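Long-range contact in enterochelin esterase (PDB 3MGA), which probably hydrolyses the ester bonds of the siderophore enterobactin in its ferric form, so that the captured iron can be released inside the bacterium: residues M176-R188 and E251-E265. Sequence-based numbering, arbitrary orientation.
Sequences MQWHSERLGNSRR and ELPCNADFWLAVQQE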
loop_
_atom_site.group_PDB
_atom_site.type_symbol
_atom_site.label_atom_id
_atom_site.label_comp_id
_atom_site.label_asym_id
_atom_site.label_seq_id
_atom_site.Cartn_x
_atom_site.Cartn_y
_atom_site.Cartn_z
HETATM N N MSE A 176 20.734 3.825 -9.746
HETATM C CA MSE A 176 21.252 3.412 -11.015
HETATM C C MSE A 176 20.194 3.636 -12.087
HETATM O O MSE A 176 18.992 3.480 -11.848
HETATM C CB MSE A 176 21.613 1.945 -10.881
HETATM C CG MSE A 176 22.092 1.266 -12.109
HETATM SE SE MSE A 176 22.415 -0.612 -11.704
HETATM C CE MSE A 176 22.670 -1.160 -13.556
ATOM N N GLN A 177 20.649 4.033 -13.264
ATOM C CA GLN A 177 19.761 4.272 -14.373
ATOM C C GLN A 177 19.795 2.989 -15.187
ATOM O O GLN A 177 20.843 2.608 -15.707
ATOM C CB GLN A 177 20.247 5.466 -15.199
ATOM C CG GLN A 177 19.199 6.049 -16.171
ATOM C CD GLN A 177 18.036 6.727 -15.453
ATOM O OE1 GLN A 177 18.118 7.026 -14.255
ATOM N NE2 GLN A 177 16.943 6.979 -16.188
ATOM N N TRP A 178 18.662 2.298 -15.258
ATOM C CA TRP A 178 18.577 1.052 -16.011
ATOM C C TRP A 178 17.892 1.240 -17.369
ATOM O O TRP A 178 16.682 1.455 -17.447
ATOM C CB TRP A 178 17.906 -0.052 -15.171
ATOM C CG TRP A 178 17.477 -1.226 -15.978
ATOM C CD1 TRP A 178 18.200 -1.867 -16.939
ATOM C CD2 TRP A 178 16.249 -1.948 -15.853
ATOM N NE1 TRP A 178 17.474 -2.914 -17.460
ATOM C CE2 TRP A 178 16.273 -2.987 -16.805
ATOM C CE3 TRP A 178 15.121 -1.805 -15.042
ATOM C CZ2 TRP A 178 15.222 -3.881 -16.958
ATOM C CZ3 TRP A 178 14.074 -2.690 -15.198
ATOM C CH2 TRP A 178 14.133 -3.718 -16.152
ATOM N N HIS A 179 18.700 1.154 -18.426
ATOM C CA HIS A 179 18.245 1.284 -19.807
ATOM C C HIS A 179 17.930 -0.118 -20.334
ATOM O O HIS A 179 18.826 -0.954 -20.472
ATOM C CB HIS A 179 19.336 1.920 -20.670
ATOM C CG HIS A 179 19.903 3.187 -20.101
ATOM N ND1 HIS A 179 19.284 4.410 -20.239
ATOM C CD2 HIS A 179 21.045 3.419 -19.409
ATOM C CE1 HIS A 179 20.013 5.339 -19.645
ATOM N NE2 HIS A 179 21.087 4.764 -19.136
ATOM N N SER A 180 16.657 -0.369 -20.627
ATOM C CA SER A 180 16.211 -1.679 -21.094
ATOM C C SER A 180 16.050 -1.762 -22.606
ATOM O O SER A 180 15.328 -0.960 -23.205
ATOM C CB SER A 180 14.880 -2.008 -20.435
ATOM O OG SER A 180 14.372 -3.225 -20.914
ATOM N N GLU A 181 16.719 -2.741 -23.213
ATOM C CA GLU A 181 16.642 -2.960 -24.651
ATOM C C GLU A 181 15.341 -3.719 -24.934
ATOM O O GLU A 181 14.628 -3.423 -25.891
ATOM C CB GLU A 181 17.868 -3.746 -25.149
ATOM C CG GLU A 181 17.960 -3.836 -26.662
ATOM C CD GLU A 181 19.178 -4.610 -27.168
ATOM O OE1 GLU A 181 20.015 -5.057 -26.351
ATOM O OE2 GLU A 181 19.289 -4.768 -28.403
ATOM N N ARG A 182 15.051 -4.703 -24.085
ATOM C CA ARG A 182 13.818 -5.499 -24.160
ATOM C C ARG A 182 12.580 -4.589 -24.102
ATOM O O ARG A 182 11.688 -4.687 -24.939
ATOM C CB ARG A 182 13.815 -6.484 -22.981
ATOM C CG ARG A 182 12.501 -7.193 -22.622
ATOM C CD ARG A 182 12.137 -8.308 -23.507
ATOM N NE ARG A 182 13.161 -9.347 -23.533
ATOM C CZ ARG A 182 13.051 -10.474 -24.229
ATOM N NH1 ARG A 182 11.947 -10.727 -24.922
ATOM N NH2 ARG A 182 14.037 -11.359 -24.215
ATOM N N LEU A 183 12.537 -3.700 -23.116
ATOM C CA LEU A 183 11.398 -2.793 -22.942
ATOM C C LEU A 183 11.459 -1.546 -23.809
ATOM O O LEU A 183 10.417 -0.995 -24.181
ATOM C CB LEU A 183 11.261 -2.378 -21.477
ATOM C CG LEU A 183 10.941 -3.538 -20.546
ATOM C CD1 LEU A 183 11.023 -3.108 -19.093
ATOM C CD2 LEU A 183 9.558 -4.123 -20.891
ATOM N N GLY A 184 12.669 -1.084 -24.099
ATOM C CA GLY A 184 12.855 0.100 -24.927
ATOM C C GLY A 184 12.632 1.379 -24.156
ATOM O O GLY A 184 12.185 2.368 -24.715
ATOM N N ASN A 185 12.928 1.346 -22.859
ATOM C CA ASN A 185 12.788 2.520 -22.001
ATOM C C ASN A 185 13.841 2.524 -20.893
ATOM O O ASN A 185 14.438 1.486 -20.600
ATOM C CB ASN A 185 11.366 2.610 -21.425
ATOM C CG ASN A 185 11.000 1.421 -20.544
ATOM O OD1 ASN A 185 11.827 0.893 -19.802
ATOM N ND2 ASN A 185 9.741 1.015 -20.610
ATOM N N SER A 186 14.084 3.703 -20.318
ATOM C CA SER A 186 15.055 3.884 -19.231
ATOM C C SER A 186 14.301 4.089 -17.931
ATOM O O SER A 186 13.152 4.537 -17.937
ATOM C CB SER A 186 15.991 5.061 -19.508
ATOM O OG SER A 186 16.750 4.825 -20.690
ATOM N N ARG A 187 14.971 3.833 -16.813
ATOM C CA ARG A 187 14.307 3.875 -15.522
ATOM C C ARG A 187 15.287 3.855 -14.359
ATOM O O ARG A 187 16.364 3.325 -14.487
ATOM C CB ARG A 187 13.508 2.594 -15.512
ATOM C CG ARG A 187 12.827 2.157 -14.309
ATOM C CD ARG A 187 12.571 0.679 -14.517
ATOM N NE ARG A 187 11.989 0.406 -15.839
ATOM C CZ ARG A 187 10.689 0.254 -16.086
ATOM N NH1 ARG A 187 9.789 0.307 -15.102
ATOM N NH2 ARG A 187 10.289 0.010 -17.330
ATOM N N ARG A 188 14.884 4.406 -13.217
ATOM C CA ARG A 188 15.716 4.417 -12.023
ATOM C C ARG A 188 15.498 3.161 -11.215
ATOM O O ARG A 188 14.371 2.662 -11.121
ATOM C CB ARG A 188 15.346 5.573 -11.083
ATOM C CG ARG A 188 15.604 6.968 -11.585
ATOM C CD ARG A 188 14.984 7.992 -10.624
ATOM N NE ARG A 188 13.522 7.906 -10.573
ATOM C CZ ARG A 188 12.741 8.631 -9.771
ATOM N NH1 ARG A 188 13.266 9.512 -8.921
ATOM N NH2 ARG A 188 11.418 8.472 -9.812
ATOM N N GLU A 251 3.242 -2.630 -17.893
ATOM C CA GLU A 251 4.363 -3.517 -17.547
ATOM C C GLU A 251 4.163 -4.457 -16.363
ATOM O O GLU A 251 4.755 -5.529 -16.342
ATOM C CB GLU A 251 5.637 -2.675 -17.329
ATOM C CG GLU A 251 6.075 -1.912 -18.588
ATOM C CD GLU A 251 7.267 -0.983 -18.372
ATOM O OE1 GLU A 251 7.557 -0.600 -17.212
ATOM O OE2 GLU A 251 7.912 -0.626 -19.382
ATOM N N LEU A 252 3.350 -4.067 -15.387
ATOM C CA LEU A 252 3.128 -4.909 -14.212
ATOM C C LEU A 252 2.034 -5.980 -14.331
ATOM O O LEU A 252 2.198 -7.077 -13.790
ATOM C CB LEU A 252 2.870 -4.052 -12.960
ATOM C CG LEU A 252 4.029 -3.194 -12.436
ATOM C CD1 LEU A 252 3.631 -2.514 -11.112
ATOM C CD2 LEU A 252 5.278 -4.028 -12.225
ATOM N N PRO A 253 0.914 -5.683 -15.013
ATOM C CA PRO A 253 -0.106 -6.737 -15.052
ATOM C C PRO A 253 0.177 -7.891 -16.013
ATOM O O PRO A 253 -0.306 -7.909 -17.156
ATOM C CB PRO A 253 -1.382 -5.987 -15.441
ATOM C CG PRO A 253 -0.948 -4.790 -16.093
ATOM C CD PRO A 253 0.392 -4.405 -15.514
ATOM N N CYS A 254 0.949 -8.856 -15.527
ATOM C CA CYS A 254 1.296 -10.051 -16.289
ATOM C C CYS A 254 1.936 -9.753 -17.644
ATOM O O CYS A 254 1.483 -10.236 -18.674
ATOM C CB CYS A 254 0.061 -10.943 -16.464
ATOM S SG CYS A 254 -0.713 -11.442 -14.901
ATOM N N ASN A 255 2.993 -8.948 -17.626
ATOM C CA ASN A 255 3.752 -8.634 -18.839
ATOM C C ASN A 255 5.078 -9.393 -18.730
ATOM O O ASN A 255 5.910 -9.078 -17.881
ATOM C CB ASN A 255 3.990 -7.131 -18.975
ATOM C CG ASN A 255 4.646 -6.755 -20.295
ATOM O OD1 ASN A 255 5.052 -7.617 -21.076
ATOM N ND2 ASN A 255 4.747 -5.456 -20.550
ATOM N N ALA A 256 5.260 -10.392 -19.589
ATOM C CA ALA A 256 6.458 -11.238 -19.553
ATOM C C ALA A 256 7.749 -10.492 -19.825
ATOM O O ALA A 256 8.759 -10.780 -19.201
ATOM C CB ALA A 256 6.311 -12.427 -20.510
ATOM N N ASP A 257 7.726 -9.534 -20.744
ATOM C CA ASP A 257 8.943 -8.768 -21.050
ATOM C C ASP A 257 9.531 -8.062 -19.848
ATOM O O ASP A 257 10.744 -7.992 -19.713
ATOM C CB ASP A 257 8.722 -7.775 -22.195
ATOM C CG ASP A 257 8.744 -8.444 -23.551
ATOM O OD1 ASP A 257 9.026 -9.664 -23.602
ATOM O OD2 ASP A 257 8.507 -7.749 -24.568
ATOM N N PHE A 258 8.685 -7.545 -18.968
ATOM C CA PHE A 258 9.191 -6.863 -17.787
ATOM C C PHE A 258 10.112 -7.791 -16.996
ATOM O O PHE A 258 11.249 -7.435 -16.697
ATOM C CB PHE A 258 8.055 -6.365 -16.902
ATOM C CG PHE A 258 8.525 -5.723 -15.633
ATOM C CD1 PHE A 258 8.987 -4.416 -15.630
ATOM C CD2 PHE A 258 8.511 -6.422 -14.436
ATOM C CE1 PHE A 258 9.421 -3.822 -14.463
ATOM C CE2 PHE A 258 8.949 -5.825 -13.265
ATOM C CZ PHE A 258 9.401 -4.522 -13.283
ATOM N N TRP A 259 9.621 -8.989 -16.687
ATOM C CA TRP A 259 10.406 -9.954 -15.912
ATOM C C TRP A 259 11.547 -10.594 -16.683
ATOM O O TRP A 259 12.562 -10.944 -16.081
ATOM C CB TRP A 259 9.500 -10.996 -15.267
ATOM C CG TRP A 259 8.692 -10.381 -14.194
ATOM C CD1 TRP A 259 7.364 -10.088 -14.223
ATOM C CD2 TRP A 259 9.188 -9.886 -12.947
ATOM N NE1 TRP A 259 6.992 -9.485 -13.052
ATOM C CE2 TRP A 259 8.095 -9.346 -12.251
ATOM C CE3 TRP A 259 10.450 -9.874 -12.343
ATOM C CZ2 TRP A 259 8.218 -8.803 -10.973
ATOM C CZ3 TRP A 259 10.576 -9.335 -11.082
ATOM C CH2 TRP A 259 9.463 -8.799 -10.411
ATOM N N LEU A 260 11.388 -10.755 -17.997
ATOM C CA LEU A 260 12.479 -11.271 -18.815
ATOM C C LEU A 260 13.600 -10.239 -18.765
ATOM O O LEU A 260 14.747 -10.578 -18.523
ATOM C CB LEU A 260 12.051 -11.502 -20.265
ATOM C CG LEU A 260 11.171 -12.711 -20.575
ATOM C CD1 LEU A 260 10.663 -12.638 -21.992
ATOM C CD2 LEU A 260 11.930 -14.034 -20.327
ATOM N N ALA A 261 13.240 -8.975 -18.981
ATOM C CA ALA A 261 14.188 -7.869 -18.969
ATOM C C ALA A 261 14.930 -7.740 -17.641
ATOM O O ALA A 261 16.136 -7.490 -17.626
ATOM C CB ALA A 261 13.460 -6.557 -19.287
ATOM N N VAL A 262 14.201 -7.882 -16.529
ATOM C CA VAL A 262 14.797 -7.799 -15.199
ATOM C C VAL A 262 15.877 -8.870 -14.991
ATOM O O VAL A 262 16.934 -8.601 -14.412
ATOM C CB VAL A 262 13.719 -7.924 -14.093
ATOM C CG1 VAL A 262 14.333 -8.304 -12.753
ATOM C CG2 VAL A 262 12.894 -6.634 -13.997
ATOM N N GLN A 263 15.628 -10.072 -15.490
ATOM C CA GLN A 263 16.579 -11.171 -15.316
ATOM C C GLN A 263 17.794 -11.110 -16.252
ATOM O O GLN A 263 18.923 -11.363 -15.820
ATOM C CB GLN A 263 15.863 -12.502 -15.509
ATOM C CG GLN A 263 14.705 -12.693 -14.562
ATOM C CD GLN A 263 13.947 -13.962 -14.832
ATOM O OE1 GLN A 263 14.508 -15.056 -14.783
ATOM N NE2 GLN A 263 12.647 -13.829 -15.086
ATOM N N GLN A 264 17.554 -10.768 -17.518
ATOM C CA GLN A 264 18.603 -10.721 -18.546
ATOM C C GLN A 264 19.432 -9.431 -18.583
ATOM O O GLN A 264 20.600 -9.444 -18.984
ATOM C CB GLN A 264 17.961 -10.916 -19.928
ATOM C CG GLN A 264 17.230 -12.248 -20.114
ATOM C CD GLN A 264 16.431 -12.299 -21.410
ATOM O OE1 GLN A 264 16.043 -11.262 -21.958
ATOM N NE2 GLN A 264 16.156 -13.508 -21.887
ATOM N N GLU A 265 18.827 -8.330 -18.163
ATOM C CA GLU A 265 19.475 -7.028 -18.205
ATOM C C GLU A 265 19.802 -6.439 -16.827
ATOM O O GLU A 265 20.948 -6.076 -16.572
ATOM C CB GLU A 265 18.553 -6.044 -18.933
ATOM C CG GLU A 265 18.099 -6.477 -20.331
ATOM C CD GLU A 265 16.932 -5.639 -20.855
ATOM O OE1 GLU A 265 16.331 -4.876 -20.063
ATOM O OE2 GLU A 265 16.601 -5.757 -22.051
#
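Glu251, at the end of helix 245-251, reaches the hairpin of strands 174-180 and 185-193 with both carboxylate oxygens. Glu251 OE1 takes Arg187 NH2 at 2.8 Å in a salt bridge lying nearly in the guanidinium plane, while its OE2 is met almost end-on by Asn185 ND2 at 2.7 Å. Asn185 OD1 accepts from the same Arg187 NH2, which closes the trio and fixes the amide's rotation. Once helix 256-273 begins, Asp257 makes a long, weak salt bridge to Arg182 NH1, and Phe258 CD1 meets Leu183 CD1 at 4.2 Å. Leu260 CD1 covers one face of the Arg182 guanidinium; Ala261 CB sits against Arg182 CG and the edge of the Trp178 indole, whose CH2 touches Val262 CG2. Bent at chi2 and chi3 (77° and 59°), Arg182 lies along the helix and gives NH2 to a lone pair of Gln264 OE1 at 3.0 Å. Glu265 OE1 accepts from Ser180 OG at 2.7 Å and its OE2 from Arg182 N at 2.8 Å, both on syn lone pairs. In this alpha/beta-hydrolase sheet, Glu251 thus ties the edge hairpin to helix 245-251 and Glu265 its turn to helix 256-273; their multiple donors would favour the ionised form.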